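Local structure of UDP-L-Rhamnose Synthase (Acanthamoeba polyphaga mimivirus, 7JID) at residues M4-G16 / E46-I59. The protein is a UDP-L-rhamnose synthase of a giant virus, an oxidoreductase of the Rossmann type that probably forms UDP-L-rhamnose with NADP(H) as cofactor. Sequence-based numbering, arbitrary orientation.
With NAP (NADP nicotinamide-adenine-dinucleotide phosphate), chain D.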
# COMPACT_ATOMS: atom_id res chain seq x y z
N MET A 4 -32.45 7.97 5.92
CA MET A 4 -31.46 6.97 6.44
C MET A 4 -30.33 7.68 7.20
O MET A 4 -30.27 8.92 7.19
CB MET A 4 -30.85 6.14 5.31
CG MET A 4 -31.84 5.28 4.55
SD MET A 4 -31.12 4.29 3.24
CE MET A 4 -30.14 5.56 2.42
N LYS A 5 -29.43 6.90 7.80
CA LYS A 5 -28.27 7.38 8.61
C LYS A 5 -26.98 7.15 7.83
O LYS A 5 -26.71 5.99 7.49
CB LYS A 5 -28.20 6.65 9.95
CG LYS A 5 -27.22 7.28 10.93
CD LYS A 5 -27.04 6.50 12.20
CE LYS A 5 -28.17 6.71 13.18
NZ LYS A 5 -27.73 6.36 14.55
N TRP A 6 -26.23 8.22 7.56
CA TRP A 6 -25.02 8.21 6.71
C TRP A 6 -23.82 8.60 7.56
O TRP A 6 -23.79 9.76 8.09
CB TRP A 6 -25.18 9.18 5.54
CG TRP A 6 -26.33 8.93 4.61
CD1 TRP A 6 -27.65 9.08 4.90
CD2 TRP A 6 -26.26 8.57 3.22
NE1 TRP A 6 -28.42 8.77 3.81
CE2 TRP A 6 -27.59 8.51 2.74
CE3 TRP A 6 -25.22 8.33 2.31
CZ2 TRP A 6 -27.90 8.18 1.42
CZ3 TRP A 6 -25.53 7.96 1.02
CH2 TRP A 6 -26.84 7.94 0.56
N LEU A 7 -22.88 7.68 7.73
CA LEU A 7 -21.63 7.96 8.46
C LEU A 7 -20.58 8.41 7.43
O LEU A 7 -20.30 7.61 6.54
CB LEU A 7 -21.18 6.70 9.19
CG LEU A 7 -19.85 6.82 9.93
CD1 LEU A 7 -19.92 7.91 10.99
CD2 LEU A 7 -19.44 5.51 10.52
N ILE A 8 -20.07 9.61 7.61
CA ILE A 8 -19.16 10.25 6.60
C ILE A 8 -17.77 10.40 7.22
O ILE A 8 -17.60 11.21 8.15
CB ILE A 8 -19.72 11.60 6.11
CG1 ILE A 8 -21.19 11.52 5.65
CG2 ILE A 8 -18.81 12.18 5.02
CD1 ILE A 8 -21.46 10.46 4.61
N PHE A 9 -16.81 9.75 6.60
CA PHE A 9 -15.36 9.94 6.85
C PHE A 9 -14.85 11.02 5.90
O PHE A 9 -15.22 10.96 4.72
CB PHE A 9 -14.61 8.64 6.62
CG PHE A 9 -14.82 7.64 7.72
CD1 PHE A 9 -13.92 7.53 8.78
CD2 PHE A 9 -15.92 6.80 7.70
CE1 PHE A 9 -14.15 6.63 9.81
CE2 PHE A 9 -16.15 5.89 8.73
CZ PHE A 9 -15.25 5.80 9.77
N GLY A 10 -14.12 12.00 6.40
CA GLY A 10 -13.70 13.17 5.61
C GLY A 10 -14.79 14.23 5.53
O GLY A 10 -14.80 15.06 4.60
N ASN A 11 -15.74 14.22 6.48
CA ASN A 11 -16.89 15.14 6.35
C ASN A 11 -16.49 16.62 6.55
O ASN A 11 -17.31 17.46 6.19
CB ASN A 11 -18.04 14.75 7.26
CG ASN A 11 -17.78 15.16 8.68
OD1 ASN A 11 -18.51 16.00 9.23
ND2 ASN A 11 -16.75 14.57 9.25
N LYS A 12 -15.30 16.93 7.07
CA LYS A 12 -14.77 18.31 7.20
C LYS A 12 -13.95 18.69 5.98
O LYS A 12 -13.52 19.82 5.87
CB LYS A 12 -13.88 18.45 8.44
CG LYS A 12 -14.56 18.09 9.74
CD LYS A 12 -15.91 18.74 9.91
CE LYS A 12 -16.06 19.47 11.23
NZ LYS A 12 -15.36 20.77 11.20
N GLY A 13 -13.71 17.74 5.09
CA GLY A 13 -12.91 18.04 3.91
C GLY A 13 -13.71 18.81 2.87
O GLY A 13 -14.94 18.99 3.03
N TRP A 14 -13.05 19.20 1.77
CA TRP A 14 -13.74 19.98 0.71
C TRP A 14 -14.93 19.18 0.17
O TRP A 14 -16.06 19.70 0.17
CB TRP A 14 -12.71 20.36 -0.35
CG TRP A 14 -13.26 21.06 -1.54
CD1 TRP A 14 -14.01 22.19 -1.56
CD2 TRP A 14 -13.03 20.69 -2.91
NE1 TRP A 14 -14.29 22.54 -2.85
CE2 TRP A 14 -13.71 21.64 -3.71
CE3 TRP A 14 -12.36 19.63 -3.53
CZ2 TRP A 14 -13.70 21.57 -5.10
CZ3 TRP A 14 -12.35 19.56 -4.91
CH2 TRP A 14 -13.00 20.53 -5.68
N ILE A 15 -14.69 18.00 -0.40
CA ILE A 15 -15.76 17.18 -1.00
C ILE A 15 -16.69 16.66 0.09
O ILE A 15 -17.88 16.69 -0.12
CB ILE A 15 -15.21 16.09 -1.92
CG1 ILE A 15 -14.34 16.74 -3.01
CG2 ILE A 15 -16.34 15.24 -2.46
CD1 ILE A 15 -13.79 15.74 -4.00
N GLY A 16 -16.15 16.14 1.19
CA GLY A 16 -17.04 15.56 2.22
C GLY A 16 -18.00 16.58 2.78
O GLY A 16 -19.17 16.19 3.00
N GLU A 46 -16.92 2.51 16.17
CA GLU A 46 -17.81 3.62 15.73
C GLU A 46 -18.94 3.03 14.88
O GLU A 46 -20.11 3.42 15.10
CB GLU A 46 -17.07 4.71 14.98
CG GLU A 46 -17.96 5.89 14.64
CD GLU A 46 -17.20 7.15 14.30
OE1 GLU A 46 -16.16 7.03 13.64
OE2 GLU A 46 -17.63 8.25 14.69
N ILE A 47 -18.62 2.16 13.95
CA ILE A 47 -19.61 1.55 13.03
C ILE A 47 -20.57 0.66 13.82
O ILE A 47 -21.77 0.72 13.56
CB ILE A 47 -18.90 0.81 11.89
CG1 ILE A 47 -18.39 1.87 10.92
CG2 ILE A 47 -19.80 -0.19 11.22
CD1 ILE A 47 -17.59 1.35 9.75
N SER A 48 -20.04 -0.11 14.77
CA SER A 48 -20.84 -1.04 15.58
C SER A 48 -21.83 -0.25 16.44
O SER A 48 -22.95 -0.77 16.62
CB SER A 48 -19.93 -1.92 16.41
OG SER A 48 -20.72 -2.85 17.13
N GLU A 49 -21.45 0.93 16.92
CA GLU A 49 -22.26 1.80 17.83
C GLU A 49 -23.24 2.65 17.02
O GLU A 49 -24.44 2.71 17.38
CB GLU A 49 -21.38 2.70 18.69
CG GLU A 49 -22.07 4.00 19.07
CD GLU A 49 -21.59 4.76 20.30
OE1 GLU A 49 -21.94 4.34 21.43
OE2 GLU A 49 -20.94 5.82 20.13
N ILE A 50 -22.78 3.32 15.96
CA ILE A 50 -23.64 4.25 15.17
C ILE A 50 -24.68 3.46 14.36
O ILE A 50 -25.77 4.02 14.16
CB ILE A 50 -22.78 5.17 14.27
CG1 ILE A 50 -21.91 6.13 15.09
CG2 ILE A 50 -23.66 5.92 13.27
CD1 ILE A 50 -22.67 7.00 16.07
N LYS A 51 -24.34 2.28 13.84
CA LYS A 51 -25.20 1.41 13.00
C LYS A 51 -25.71 2.22 11.81
O LYS A 51 -26.90 2.35 11.57
CB LYS A 51 -26.35 0.86 13.86
CG LYS A 51 -25.84 0.17 15.12
CD LYS A 51 -26.89 -0.39 16.06
CE LYS A 51 -26.26 -1.00 17.29
NZ LYS A 51 -25.72 -2.35 17.02
N PRO A 52 -24.81 2.81 11.00
CA PRO A 52 -25.26 3.62 9.88
C PRO A 52 -25.85 2.70 8.80
O PRO A 52 -25.48 1.55 8.74
CB PRO A 52 -23.97 4.26 9.35
CG PRO A 52 -22.91 3.23 9.72
CD PRO A 52 -23.35 2.69 11.08
N ASP A 53 -26.71 3.27 7.95
CA ASP A 53 -27.26 2.59 6.75
C ASP A 53 -26.28 2.68 5.59
O ASP A 53 -26.27 1.79 4.75
CB ASP A 53 -28.61 3.21 6.36
CG ASP A 53 -29.64 3.11 7.48
OD1 ASP A 53 -29.99 1.97 7.78
OD2 ASP A 53 -29.97 4.14 8.07
N ARG A 54 -25.46 3.73 5.61
CA ARG A 54 -24.48 3.98 4.53
C ARG A 54 -23.23 4.54 5.18
O ARG A 54 -23.35 5.41 6.08
CB ARG A 54 -25.03 4.99 3.51
CG ARG A 54 -26.27 4.59 2.73
CD ARG A 54 -26.12 3.31 1.92
NE ARG A 54 -27.35 3.12 1.15
CZ ARG A 54 -28.43 2.46 1.61
NH1 ARG A 54 -28.40 1.93 2.83
NH2 ARG A 54 -29.53 2.39 0.88
N VAL A 55 -22.07 4.17 4.65
CA VAL A 55 -20.79 4.83 4.99
C VAL A 55 -20.21 5.43 3.70
O VAL A 55 -20.30 4.79 2.65
CB VAL A 55 -19.84 3.82 5.65
CG1 VAL A 55 -18.48 4.43 5.96
CG2 VAL A 55 -20.46 3.25 6.93
N MET A 56 -19.63 6.60 3.83
CA MET A 56 -18.90 7.20 2.68
C MET A 56 -17.52 7.65 3.12
O MET A 56 -17.36 8.13 4.24
CB MET A 56 -19.65 8.38 2.05
CG MET A 56 -21.15 8.11 1.82
SD MET A 56 -21.98 9.42 0.87
CE MET A 56 -21.57 8.85 -0.78
N SER A 57 -16.58 7.52 2.20
CA SER A 57 -15.16 7.89 2.39
C SER A 57 -14.80 9.03 1.43
O SER A 57 -14.72 8.80 0.20
CB SER A 57 -14.24 6.72 2.19
OG SER A 57 -12.89 7.13 2.37
N PHE A 58 -14.50 10.19 2.00
CA PHE A 58 -13.95 11.37 1.29
C PHE A 58 -12.60 11.73 1.86
O PHE A 58 -12.36 12.91 2.10
CB PHE A 58 -14.95 12.51 1.31
CG PHE A 58 -16.29 12.11 0.77
CD1 PHE A 58 -16.42 11.71 -0.55
CD2 PHE A 58 -17.40 12.01 1.60
CE1 PHE A 58 -17.64 11.27 -1.06
CE2 PHE A 58 -18.62 11.60 1.08
CZ PHE A 58 -18.73 11.20 -0.23
N ILE A 59 -11.77 10.71 2.10
CA ILE A 59 -10.49 10.92 2.81
C ILE A 59 -9.36 10.78 1.80
O ILE A 59 -9.46 10.03 0.80
CB ILE A 59 -10.27 9.99 4.01
CG1 ILE A 59 -10.04 8.55 3.55
CG2 ILE A 59 -11.42 10.13 5.00
CD1 ILE A 59 -9.77 7.56 4.66
PA NAP D . -9.51 17.47 1.53
O1A NAP D . -10.24 18.79 1.58
O2A NAP D . -8.06 17.43 1.93
O5B NAP D . -10.40 16.53 2.44
C5B NAP D . -9.89 15.29 2.92
C4B NAP D . -10.41 14.90 4.29
O4B NAP D . -10.00 13.58 4.65
C3B NAP D . -9.86 15.87 5.33
O3B NAP D . -11.03 16.28 6.06
C2B NAP D . -8.93 14.99 6.15
O2B NAP D . -9.05 15.33 7.50
C1B NAP D . -9.49 13.58 5.97
N9A NAP D . -8.62 12.45 6.20
C8A NAP D . -7.48 12.18 5.58
N7A NAP D . -6.97 11.02 6.02
C5A NAP D . -7.81 10.55 6.94
C6A NAP D . -7.81 9.41 7.78
N6A NAP D . -6.81 8.56 7.70
N1A NAP D . -8.87 9.28 8.65
C2A NAP D . -9.85 10.19 8.66
N3A NAP D . -9.93 11.30 7.92
C4A NAP D . -8.91 11.48 7.04
O3 NAP D . -9.54 16.72 0.11
PN NAP D . -10.80 16.57 -0.90
O1N NAP D . -10.23 17.21 -2.15
O2N NAP D . -12.13 16.84 -0.32
O5D NAP D . -10.68 15.03 -1.23
C5D NAP D . -11.35 13.91 -0.67
C4D NAP D . -10.53 12.64 -1.03
O4D NAP D . -11.35 11.79 -1.77
C3D NAP D . -9.39 13.03 -1.95
O3D NAP D . -8.42 11.94 -2.16
C2D NAP D . -10.34 13.42 -3.10
O2D NAP D . -9.81 13.58 -4.43
C1D NAP D . -11.35 12.31 -3.10
P2B NAP D . -7.80 15.80 8.34
O1X NAP D . -7.50 17.20 8.02
O2X NAP D . -8.48 15.70 9.72
O3X NAP D . -6.57 14.90 8.20
O HOH W 1 -13.39 15.60 1.67
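Trp6 and Arg54 pack against each other on one face of a parallel strand pair in the Rossmann fold: strands 5-9 and 54-57 run side by side, 4.7 Å between axes, with hydrogen bonds such as Leu7 N to Arg54 O and Phe9 N to Met56 O fixing the register. Over the indole, Arg54 CG stands 3.8 Å from the centroid of the Trp6 six-membered ring and only 7° off its normal, a CH-pi contact. A bend at chi2 (-58°) lets the guanidinium leave the indole face, its plane turned 44° from the ring, and come against Met4, whose CE lies over its centre. Arg54 NE and NH2 donate hydrogen bonds to the carbonyls of Ala206 and Arg207. Met56 SD reaches the same indole obliquely, 3.7 Å from Trp6 CE3, as a Met-aromatic contact, while Met56 CG runs alongside Ile8 CD1. Farther along, Ile8 CG2 meets the Phe58 ring at its edge, in plane.

On the opposite sheet face Leu7 CD2 meets Ile47 CG1 of helix 40-50, while Leu7 CB abuts Pro52 CB in the loop that follows. Just before strand 54-57, Asp53 OD2 accepts a hydrogen bond from Lys5 N through its anti lone pair (2.8 Å), and Lys5 O accepts from both Asp53 N and Arg54 N. Lys5 NZ donates a hydrogen bond to Ile50 O at the helix end.

At the C-terminal ends of the two strands the glycine-rich turn after strand 5-9 meets NADP: Trp14 N and Ile15 N donate nearly straight hydrogen bonds to O1A and O2N of the diphosphate. One water accepts from Gly16 N and lies close to NADP O2N and 2.9 Å from Phe58 O.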